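Local coordinates for cytochrome P450 RhF (Acinetobacter radioresistens, PDB 6RO8), which probably acts as a heme-dependent cytochrome P450 monooxygenase with peroxygenase activity, this chain being the heme domain of a longer protein that also carries its reductase parts, at residues Val195-Val199 against Asn200-Arg204; Leu415-Thr418 against Ser419-Gly422; Pro119-Met122 against Glu123-Arg126. All blocks are in the same frame, centred on the assembly; numbering follows the deposited sequence.

Contact 1: Val195-Val199 against Asn200-Arg204; sequences VAHTV and NTWGR
His-197 O is gripped twice by Thr-201: the hydroxyl OG1 donates to it at 2.6 Å, nearly along the C=O axis, and the backbone N of Thr-201 donates to the same His-197 O at 3.2 Å from above the carbonyl plane. With chi1 of Thr-201 at -51°, OG1 lies beside its own backbone N and faces back down the helix toward that carbonyl. Val-195 O also accepts twice, but from two residues, Thr-198 OG1 and Val-199 N. These bonds lie in the last turns of helix 187-202, which precedes helix 207-233 as the F helix precedes the G helix in the P450 fold. Trp-202 N closes the final regular turn on Thr-198 O at 2.7 Å, an almost straight bond (170°). Gly-203, the first residue to leave helical geometry, adds only a weak bond from its N to Val-199 O. Toward the bound histidine, about 4 Å from the Trp-202 side chain, the six-membered ring of Trp-202 turns its edge to the His-197 ring in an offset edge-to-face pair, the planes 83° apart and Trp-202 CZ3 3.9 Å from His-197 CE1. The same indole edge meets the helix itself, with Thr-198 CA in the ring plane 3.7 Å from Trp-202 CE3. Thr-201 CG2 sits over one face of the indole, near its centre. Asn-200 packs on Val-213 and Val-217 of helix 207-233, His-197 meets Phe-220 there, and Arg-204 runs outward to a salt bridge with Asp-32.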
# COMPACT_ATOMS: atom_id res chain seq x y z
N VAL A 195 2.68 10.98 -5.42
CA VAL A 195 1.32 11.49 -5.31
C VAL A 195 0.63 11.41 -6.67
O VAL A 195 -0.50 10.92 -6.78
CB VAL A 195 1.31 12.92 -4.76
CG1 VAL A 195 -0.12 13.45 -4.73
CG2 VAL A 195 1.93 12.95 -3.37
N ALA A 196 1.31 11.87 -7.72
CA ALA A 196 0.69 11.89 -9.04
C ALA A 196 0.32 10.48 -9.47
O ALA A 196 -0.76 10.25 -10.01
CB ALA A 196 1.59 12.55 -10.07
N HIS A 197 1.19 9.51 -9.19
CA HIS A 197 0.88 8.14 -9.58
C HIS A 197 -0.30 7.57 -8.80
O HIS A 197 -1.13 6.85 -9.36
CB HIS A 197 2.11 7.27 -9.41
CG HIS A 197 1.82 5.82 -9.58
ND1 HIS A 197 2.05 4.89 -8.59
CD2 HIS A 197 1.29 5.14 -10.63
CE1 HIS A 197 1.68 3.69 -9.02
NE2 HIS A 197 1.22 3.82 -10.25
N THR A 198 -0.42 7.89 -7.49
CA THR A 198 -1.49 7.26 -6.73
C THR A 198 -2.83 7.96 -6.95
O THR A 198 -3.85 7.28 -7.16
CB THR A 198 -1.17 7.22 -5.23
OG1 THR A 198 -1.27 8.54 -4.69
CG2 THR A 198 0.24 6.66 -4.97
N VAL A 199 -2.86 9.29 -6.91
CA VAL A 199 -4.07 10.04 -7.24
C VAL A 199 -4.58 9.69 -8.63
O VAL A 199 -5.79 9.53 -8.85
CB VAL A 199 -3.81 11.55 -7.11
CG1 VAL A 199 -5.04 12.30 -7.56
CG2 VAL A 199 -3.42 11.89 -5.70
N ASN A 200 -3.68 9.63 -9.61
CA ASN A 200 -4.09 9.24 -10.96
C ASN A 200 -4.74 7.86 -10.96
O ASN A 200 -5.75 7.64 -11.64
CB ASN A 200 -2.88 9.24 -11.89
CG ASN A 200 -3.27 9.17 -13.34
OD1 ASN A 200 -4.05 9.99 -13.82
ND2 ASN A 200 -2.73 8.18 -14.06
N THR A 201 -4.17 6.91 -10.21
CA THR A 201 -4.60 5.52 -10.29
C THR A 201 -5.79 5.22 -9.39
O THR A 201 -6.78 4.63 -9.83
CB THR A 201 -3.43 4.61 -9.93
OG1 THR A 201 -2.28 4.97 -10.70
CG2 THR A 201 -3.79 3.14 -10.16
N TRP A 202 -5.70 5.63 -8.12
CA TRP A 202 -6.68 5.23 -7.11
C TRP A 202 -7.54 6.38 -6.63
O TRP A 202 -8.40 6.16 -5.77
CB TRP A 202 -5.97 4.58 -5.92
CG TRP A 202 -5.34 3.27 -6.28
CD1 TRP A 202 -5.96 2.05 -6.37
CD2 TRP A 202 -3.97 3.04 -6.62
NE1 TRP A 202 -5.06 1.08 -6.73
CE2 TRP A 202 -3.83 1.66 -6.89
CE3 TRP A 202 -2.85 3.87 -6.71
CZ2 TRP A 202 -2.61 1.10 -7.25
CZ3 TRP A 202 -1.64 3.31 -7.08
CH2 TRP A 202 -1.53 1.94 -7.34
N GLY A 203 -7.34 7.59 -7.15
CA GLY A 203 -8.10 8.74 -6.73
C GLY A 203 -9.09 9.19 -7.79
O GLY A 203 -9.27 8.57 -8.84
N ARG A 204 -9.75 10.30 -7.48
CA ARG A 204 -10.72 10.93 -8.38
C ARG A 204 -10.28 12.38 -8.52
O ARG A 204 -10.91 13.29 -7.96
CB ARG A 204 -12.14 10.80 -7.83
CG ARG A 204 -13.25 11.14 -8.78
CD ARG A 204 -14.61 11.01 -8.08
NE ARG A 204 -15.10 9.62 -8.02
CZ ARG A 204 -16.15 9.20 -7.32
NH1 ARG A 204 -16.85 10.07 -6.58
NH2 ARG A 204 -16.51 7.92 -7.34

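Contact 2: Leu415-Thr418 against Ser419-Gly422; sequences LANT and SFRG. With HIS (histidine), chain C.
From Asn-417 to Phe-420 the backbone goes from fully extended at Asn-417, through two residues of roughly helical psi at Thr-418 and Ser-419, back to extended at Phe-420, making a tight turn without regular secondary structure. The Asn-417 side chain fills its inside. A chi1 of 76° places CG between the backbone N and the carbonyl carbon, the crowded position, and swings the amide across the turn. Its OD1 accepts two backbone N-H groups: Phe-420 N at 2.7 Å, in the carbonyl plane on a lone pair and nearly straight (169°), and Ser-419 N, 3.0 Å from OD1 and well above that plane. The Ser-419 bond defines an Asx turn, which the Phe-420 bond extends by a residue. At the other end of the amide, Asn-417 ND2 donates to Phe-420 O at 2.9 Å and to Leu-415 O at 2.8 Å. Thr-418 OG1 donates to Ser-419 OG over 3.1 Å, and Ser-419 OG is itself hydrogen-bonded to Ala-319 O. Phe-420 then points into the active-site pocket, where it meets the bound histidine together with Val-114, Ala-270, Thr-274 and Trp-320; the ring comes edge-on, its CE1 3.4 Å from CA of the ligand. This loop, between strands 406-407 and 427-429, probably matches the C-terminal substrate-recognition region of other P450s. Because ND2 faces two carbonyl oxygens and OD1 two N-H groups, only this flip of the buried amide suits its partners; three of its four bonds hold the Ser-419 and Phe-420 backbone, and the fourth ties back to Leu-415.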
# COMPACT_ATOMS: atom_id res chain seq x y z
N LEU A 415 -5.56 11.67 2.08
CA LEU A 415 -5.64 11.75 0.63
C LEU A 415 -6.77 10.87 0.11
O LEU A 415 -6.77 9.65 0.32
CB LEU A 415 -4.31 11.33 0.01
CG LEU A 415 -4.18 11.67 -1.48
CD1 LEU A 415 -4.05 13.20 -1.68
CD2 LEU A 415 -3.01 10.92 -2.10
N ALA A 416 -7.74 11.47 -0.56
CA ALA A 416 -8.94 10.74 -0.94
C ALA A 416 -8.60 9.78 -2.08
O ALA A 416 -8.27 10.21 -3.19
CB ALA A 416 -10.05 11.69 -1.34
N ASN A 417 -8.66 8.49 -1.79
CA ASN A 417 -8.43 7.46 -2.79
C ASN A 417 -9.10 6.20 -2.27
O ASN A 417 -9.67 6.19 -1.17
CB ASN A 417 -6.93 7.29 -3.08
CG ASN A 417 -6.20 6.53 -1.97
OD1 ASN A 417 -5.92 5.33 -2.11
ND2 ASN A 417 -5.92 7.21 -0.88
N THR A 418 -9.07 5.13 -3.05
CA THR A 418 -9.82 3.93 -2.69
C THR A 418 -9.02 2.90 -1.92
O THR A 418 -9.62 2.11 -1.20
CB THR A 418 -10.37 3.24 -3.96
OG1 THR A 418 -9.28 2.71 -4.73
CG2 THR A 418 -11.20 4.20 -4.76
N SER A 419 -7.69 2.90 -2.06
CA SER A 419 -6.88 1.74 -1.72
C SER A 419 -5.83 2.00 -0.65
O SER A 419 -5.51 1.09 0.13
CB SER A 419 -6.20 1.22 -2.98
OG SER A 419 -7.17 0.60 -3.80
N PHE A 420 -5.28 3.21 -0.58
CA PHE A 420 -4.23 3.52 0.37
C PHE A 420 -4.77 4.47 1.44
O PHE A 420 -5.68 5.26 1.19
CB PHE A 420 -3.01 4.10 -0.34
CG PHE A 420 -2.48 3.20 -1.42
CD1 PHE A 420 -1.59 2.19 -1.12
CD2 PHE A 420 -2.86 3.36 -2.73
CE1 PHE A 420 -1.09 1.37 -2.10
CE2 PHE A 420 -2.36 2.54 -3.72
CZ PHE A 420 -1.48 1.54 -3.40
N ARG A 421 -4.21 4.36 2.65
CA ARG A 421 -4.75 5.07 3.80
C ARG A 421 -3.66 5.35 4.83
O ARG A 421 -3.02 4.43 5.35
CB ARG A 421 -5.89 4.29 4.45
CG ARG A 421 -6.60 5.10 5.50
CD ARG A 421 -7.89 4.47 5.99
NE ARG A 421 -8.48 5.29 7.05
CZ ARG A 421 -9.19 6.40 6.84
NH1 ARG A 421 -9.43 6.82 5.61
NH2 ARG A 421 -9.68 7.09 7.87
N GLY A 422 -3.47 6.63 5.12
CA GLY A 422 -2.65 7.07 6.21
C GLY A 422 -2.84 8.56 6.39
O GLY A 422 -3.21 9.28 5.46
N HIS C . 1.43 0.13 -4.70
CA HIS C . 1.06 -0.81 -3.65
C HIS C . 2.04 -0.73 -2.48
O HIS C . 1.94 -1.54 -1.55
CB HIS C . 1.00 -2.23 -4.19
CG HIS C . 2.10 -2.56 -5.15
ND1 HIS C . 2.91 -3.67 -5.01
CD2 HIS C . 2.54 -1.92 -6.27
CE1 HIS C . 3.79 -3.70 -6.00
NE2 HIS C . 3.58 -2.65 -6.77
OXT HIS C . 2.92 0.13 -2.45

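Contact 3: Pro119-Met122 against Glu123-Arg126; sequences PVHM and ERRR. With HEM (protoporphyrin IX containing Fe), chain B.
Met-122 and Arg-126, one turn apart, belong to the heme pocket: they lie on helix 121-127, which probably corresponds to the C helix of the P450 fold and faces a heme propionate. The turn between them is closed by Arg-126 N donating to Met-122 O at 2.8 Å (163°). Arg-126 is extended from CG to NE, which carries its guanidinium to the propionate; NH1 donates to heme O2D at 2.8 Å, the oxygen lying at the edge of the guanidinium near its plane. The same NH1 is hydrogen-bonded to Gln-380 O, beside the axial ligand Cys-381. His-379 ND1 and Arg-322 NH2 also hydrogen-bond to the heme. Met-122, bent at chi2 (42°), brings its CE to 3.9 Å from Arg-126 CD, with SD 3.7 Å from heme O2D. A charged arginine here would be expected to help balance the propionate. Farther from the heme, His-121 and Arg-124 run side by side with ring and guanidinium 72° apart: Arg-124 NH2 sits at the edge of the imidazole, whereas His-121 ND1 lies over a face of the guanidinium, and the angles are poor for a hydrogen bond. Arg-125 N bonds to His-121 O, while its side chain leaves for Val-254 O and a salt bridge with Glu-116. Beside the thioether, Glu-123 runs in the same direction as Met-122, and its OE2 stands 3.7 Å from Met-122 CE.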
# COMPACT_ATOMS: atom_id res chain seq x y z
N PRO A 119 -0.14 -17.68 -16.03
CA PRO A 119 0.66 -18.86 -15.72
C PRO A 119 2.13 -18.45 -15.72
O PRO A 119 2.60 -17.74 -16.61
CB PRO A 119 0.33 -19.84 -16.85
CG PRO A 119 -0.68 -19.15 -17.74
CD PRO A 119 -1.24 -18.00 -16.96
N VAL A 120 2.83 -18.90 -14.68
CA VAL A 120 4.18 -18.50 -14.30
C VAL A 120 4.73 -17.16 -14.82
O VAL A 120 5.63 -16.63 -14.18
CB VAL A 120 5.18 -19.65 -14.58
CG1 VAL A 120 4.74 -20.92 -13.80
CG2 VAL A 120 5.22 -19.94 -16.01
N HIS A 121 4.27 -16.59 -15.95
CA HIS A 121 4.94 -15.34 -16.34
C HIS A 121 4.93 -14.37 -15.19
O HIS A 121 5.89 -13.61 -14.97
CB HIS A 121 4.31 -14.69 -17.57
CG HIS A 121 4.30 -15.53 -18.82
ND1 HIS A 121 4.87 -16.79 -18.89
CD2 HIS A 121 3.82 -15.26 -20.06
CE1 HIS A 121 4.68 -17.27 -20.11
NE2 HIS A 121 4.07 -16.36 -20.84
N MET A 122 3.85 -14.40 -14.43
CA MET A 122 3.82 -13.84 -13.09
C MET A 122 4.78 -14.59 -12.16
O MET A 122 5.70 -14.00 -11.58
CB MET A 122 2.37 -13.86 -12.60
CG MET A 122 2.09 -13.84 -11.15
SD MET A 122 3.02 -12.77 -10.05
CE MET A 122 2.92 -13.77 -8.58
N GLU A 123 4.63 -15.91 -12.04
CA GLU A 123 5.49 -16.67 -11.13
C GLU A 123 6.92 -16.84 -11.67
O GLU A 123 7.87 -16.74 -10.89
CB GLU A 123 4.91 -18.05 -10.84
CG GLU A 123 3.85 -18.10 -9.75
CD GLU A 123 4.28 -17.49 -8.43
OE1 GLU A 123 5.48 -17.23 -8.23
OE2 GLU A 123 3.41 -17.27 -7.57
N ARG A 124 7.08 -17.14 -12.95
CA ARG A 124 8.42 -17.17 -13.55
C ARG A 124 9.18 -15.89 -13.25
O ARG A 124 10.34 -15.94 -12.83
CB ARG A 124 8.32 -17.36 -15.07
CG ARG A 124 9.14 -18.49 -15.61
CD ARG A 124 9.01 -18.54 -17.11
NE ARG A 124 7.79 -19.20 -17.55
CZ ARG A 124 7.18 -18.97 -18.71
NH1 ARG A 124 7.69 -18.10 -19.57
NH2 ARG A 124 6.08 -19.64 -19.03
N ARG A 125 8.54 -14.74 -13.42
CA ARG A 125 9.18 -13.47 -13.10
C ARG A 125 9.42 -13.33 -11.60
O ARG A 125 10.50 -12.92 -11.17
CB ARG A 125 8.33 -12.32 -13.63
CG ARG A 125 9.07 -11.01 -13.77
CD ARG A 125 8.17 -9.97 -14.38
NE ARG A 125 7.83 -10.29 -15.76
CZ ARG A 125 6.83 -9.72 -16.43
NH1 ARG A 125 6.06 -8.81 -15.84
NH2 ARG A 125 6.59 -10.06 -17.70
N ARG A 126 8.41 -13.66 -10.79
CA ARG A 126 8.60 -13.63 -9.35
C ARG A 126 9.66 -14.65 -8.92
O ARG A 126 10.67 -14.28 -8.31
CB ARG A 126 7.28 -13.90 -8.62
CG ARG A 126 7.45 -13.93 -7.11
CD ARG A 126 6.13 -13.92 -6.36
NE ARG A 126 6.37 -13.88 -4.91
CZ ARG A 126 5.54 -13.35 -4.01
NH1 ARG A 126 4.38 -12.81 -4.39
NH2 ARG A 126 5.86 -13.37 -2.71
CHA HEM B . 2.30 -6.90 -3.49
CHB HEM B . 0.78 -4.30 0.34
CHC HEM B . 5.31 -2.71 1.18
CHD HEM B . 6.68 -4.93 -2.92
C1A HEM B . 1.47 -6.33 -2.54
C2A HEM B . 0.03 -6.48 -2.43
C3A HEM B . -0.38 -5.77 -1.38
C4A HEM B . 0.77 -5.12 -0.78
CMA HEM B . -1.85 -5.66 -0.92
CAA HEM B . -0.88 -7.33 -3.35
CBA HEM B . -1.11 -8.65 -2.64
CGA HEM B . -1.92 -9.59 -3.48
O1A HEM B . -2.32 -9.21 -4.61
O2A HEM B . -2.15 -10.73 -3.02
C1B HEM B . 1.87 -3.73 0.94
C2B HEM B . 1.86 -3.06 2.23
C3B HEM B . 3.12 -2.61 2.46
C4B HEM B . 3.95 -2.98 1.33
CMB HEM B . 0.60 -2.93 3.13
CAB HEM B . 3.69 -1.85 3.69
CBB HEM B . 3.06 -1.68 4.85
C1C HEM B . 6.09 -3.17 0.14
C2C HEM B . 7.50 -2.93 -0.08
C3C HEM B . 7.85 -3.56 -1.22
C4C HEM B . 6.69 -4.21 -1.75
CMC HEM B . 8.39 -2.09 0.87
CAC HEM B . 9.21 -3.67 -1.97
CBC HEM B . 10.32 -3.06 -1.55
C1D HEM B . 5.62 -5.63 -3.45
C2D HEM B . 5.66 -6.41 -4.67
C3D HEM B . 4.46 -6.96 -4.83
C4D HEM B . 3.61 -6.55 -3.71
CMD HEM B . 6.85 -6.57 -5.63
CAD HEM B . 4.06 -7.84 -6.03
CBD HEM B . 4.39 -9.31 -5.79
CGD HEM B . 3.58 -10.16 -6.75
O1D HEM B . 2.83 -9.58 -7.57
O2D HEM B . 3.67 -11.41 -6.71
NA HEM B . 1.88 -5.48 -1.53
NB HEM B . 3.15 -3.66 0.43
NC HEM B . 5.63 -3.96 -0.90
ND HEM B . 4.36 -5.75 -2.89
FE HEM B . 3.79 -4.70 -1.21
O HOH W 1 3.25 -2.99 -2.65

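Overall arrangement
Contacts 1 and 2 are neighbours, their centres 9 Å apart, and meet through Trp-202: its O lies 3.0 Å from Thr-418 N, a probable hydrogen bond, and its indole pairs edge-to-face with the Phe-420 ring. The 415-422 loop supplies Phe-420 to the pocket that holds the histidine, and the end of helix 187-202 lies beside it, the Trp-202 side chain about 4 Å from the ligand. Contact 3 stands apart, its centre about 27 Å from that of contact 1 and 29 Å from that of contact 2, and its nearest atoms about 15 Å from either; the heme lies between, hydrogen-bonded to Arg-126 and about 6 Å from the Phe-420 side chain.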